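Local coordinates for CAG pathogenicity island protein 13 (Helicobacter pylori, PDB 2G3V) that is of unknown function but is encoded in the cag pathogenicity island, whose genes specify a type IV secretion system, at residues G60-V65 with I80-F85. Numbering follows the deposited sequence.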
loop_
_atom_site.group_PDB
_atom_site.type_symbol
_atom_site.label_atom_id
_atom_site.label_comp_id
_atom_site.label_asym_id
_atom_site.label_seq_id
_atom_site.Cartn_x
_atom_site.Cartn_y
_atom_site.Cartn_z
ATOM N N GLY A 60 8.840 -14.693 15.470
ATOM C CA GLY A 60 7.653 -15.278 16.042
ATOM C C GLY A 60 6.470 -14.621 15.369
ATOM O O GLY A 60 5.486 -15.288 15.022
ATOM N N ALA A 61 6.568 -13.310 15.170
ATOM C CA ALA A 61 5.480 -12.555 14.550
ATOM C C ALA A 61 5.116 -13.039 13.160
ATOM O O ALA A 61 3.936 -13.205 12.852
ATOM C CB ALA A 61 5.816 -11.076 14.502
ATOM N N LEU A 62 6.120 -13.263 12.316
ATOM C CA LEU A 62 5.867 -13.727 10.960
ATOM C C LEU A 62 5.253 -15.112 10.881
ATOM O O LEU A 62 4.348 -15.357 10.062
ATOM C CB LEU A 62 7.155 -13.718 10.149
ATOM C CG LEU A 62 7.114 -14.396 8.779
ATOM C CD1 LEU A 62 6.155 -13.667 7.865
ATOM C CD2 LEU A 62 8.512 -14.379 8.194
ATOM N N ASP A 63 5.741 -16.033 11.707
ATOM C CA ASP A 63 5.207 -17.387 11.665
ATOM C C ASP A 63 3.791 -17.396 12.217
ATOM O O ASP A 63 2.919 -18.148 11.749
ATOM C CB ASP A 63 6.058 -18.344 12.498
ATOM C CG ASP A 63 5.543 -19.772 12.426
ATOM O OD1 ASP A 63 5.880 -20.469 11.449
ATOM O OD2 ASP A 63 4.778 -20.189 13.327
ATOM N N LYS A 64 3.581 -16.551 13.221
ATOM C CA LYS A 64 2.291 -16.439 13.883
ATOM C C LYS A 64 1.225 -15.865 12.960
ATOM O O LYS A 64 0.046 -16.228 13.056
ATOM C CB LYS A 64 2.415 -15.574 15.144
ATOM C CG LYS A 64 1.076 -15.262 15.762
ATOM C CD LYS A 64 1.163 -14.196 16.823
ATOM C CE LYS A 64 -0.224 -13.626 17.098
ATOM N NZ LYS A 64 -0.826 -13.043 15.865
ATOM N N VAL A 65 1.636 -14.976 12.066
ATOM C CA VAL A 65 0.694 -14.378 11.121
ATOM C C VAL A 65 0.348 -15.367 9.992
ATOM O O VAL A 65 -0.800 -15.434 9.544
ATOM C CB VAL A 65 1.265 -13.032 10.544
ATOM C CG1 VAL A 65 0.395 -12.510 9.411
ATOM C CG2 VAL A 65 1.341 -11.978 11.660
ATOM N N ILE A 80 6.590 -21.825 -0.267
ATOM C CA ILE A 80 7.161 -20.485 -0.284
ATOM C C ILE A 80 8.221 -20.223 0.790
ATOM O O ILE A 80 9.310 -19.767 0.481
ATOM C CB ILE A 80 6.026 -19.440 -0.202
ATOM C CG1 ILE A 80 4.959 -19.781 -1.248
ATOM C CG2 ILE A 80 6.555 -18.036 -0.485
ATOM C CD1 ILE A 80 3.653 -19.020 -1.107
ATOM N N GLY A 81 7.910 -20.509 2.049
ATOM C CA GLY A 81 8.893 -20.283 3.104
ATOM C C GLY A 81 8.908 -18.870 3.667
ATOM O O GLY A 81 8.659 -17.893 2.955
ATOM N N VAL A 82 9.212 -18.766 4.955
ATOM C CA VAL A 82 9.254 -17.478 5.630
ATOM C C VAL A 82 10.293 -16.535 5.048
ATOM O O VAL A 82 10.165 -15.312 5.147
ATOM C CB VAL A 82 9.557 -17.657 7.120
ATOM C CG1 VAL A 82 8.444 -18.426 7.779
ATOM C CG2 VAL A 82 10.897 -18.372 7.298
ATOM N N ASP A 83 11.321 -17.107 4.443
ATOM C CA ASP A 83 12.396 -16.323 3.858
ATOM C C ASP A 83 11.952 -15.381 2.738
ATOM O O ASP A 83 12.484 -14.267 2.603
ATOM C CB ASP A 83 13.510 -17.265 3.364
ATOM C CG ASP A 83 12.968 -18.566 2.761
ATOM O OD1 ASP A 83 12.657 -18.575 1.546
ATOM O OD2 ASP A 83 12.847 -19.574 3.508
ATOM N N LYS A 84 10.974 -15.815 1.945
ATOM C CA LYS A 84 10.486 -14.996 0.841
ATOM C C LYS A 84 9.474 -13.965 1.350
ATOM O O LYS A 84 9.368 -12.851 0.825
ATOM C CB LYS A 84 9.838 -15.885 -0.232
ATOM C CG LYS A 84 9.780 -15.248 -1.618
ATOM C CD LYS A 84 8.985 -16.077 -2.605
ATOM C CE LYS A 84 9.558 -17.477 -2.796
ATOM N NZ LYS A 84 10.898 -17.453 -3.423
ATOM N N PHE A 85 8.720 -14.344 2.373
ATOM C CA PHE A 85 7.730 -13.442 2.945
ATOM C C PHE A 85 8.435 -12.279 3.607
ATOM O O PHE A 85 8.047 -11.127 3.431
ATOM C CB PHE A 85 6.865 -14.175 3.971
ATOM C CG PHE A 85 5.705 -14.878 3.367
ATOM C CD1 PHE A 85 4.649 -14.150 2.818
ATOM C CD2 PHE A 85 5.660 -16.260 3.323
ATOM C CE1 PHE A 85 3.558 -14.797 2.235
ATOM C CE2 PHE A 85 4.581 -16.911 2.748
ATOM C CZ PHE A 85 3.523 -16.178 2.200
#
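Leu62, on helix 59-69, reaches across to Val82 and Phe85 in the first turn of helix 82-105. The contact is apolar, and the two methyl groups of Leu62 divide the work. CD2 lies 3.6 Å from CB of Val82 and is also near CG1 of the same residue. CD1 turns to Phe85 and stands 4.0 Å from its CB. Phe85 thus offers its methylene here, not its ring. The Leu62 and Phe85 side chains run at about a right angle to each other. With CG of Leu62 opposite its backbone N (chi1 170°), CD1 and CD2 are placed against Phe85 and Val82.

One backbone group joins this apolar contact. The carbonyl O of Val82 lies 3.6 Å from Leu62 CD2, a van der Waals approach. No hydrogen bond links the two segments.

Gly81 is the N-cap before the turn that carries Val82 and Phe85. The chain between the segments runs through helix 73-79, so the contact joins helix 59-69 to the start of helix 82-105 in an all-helical region.

Neighbouring helices add to the packing. Leu62 also touches Met55 of helix 35-57, and Phe85 packs on Met139 and Ile143 of helix 136-149. Leu66, one turn further along helix 59-69, meets both Val82 and Phe85.

The chemistry implies that contact between these segments probably rests on the burial of a few hydrocarbon groups.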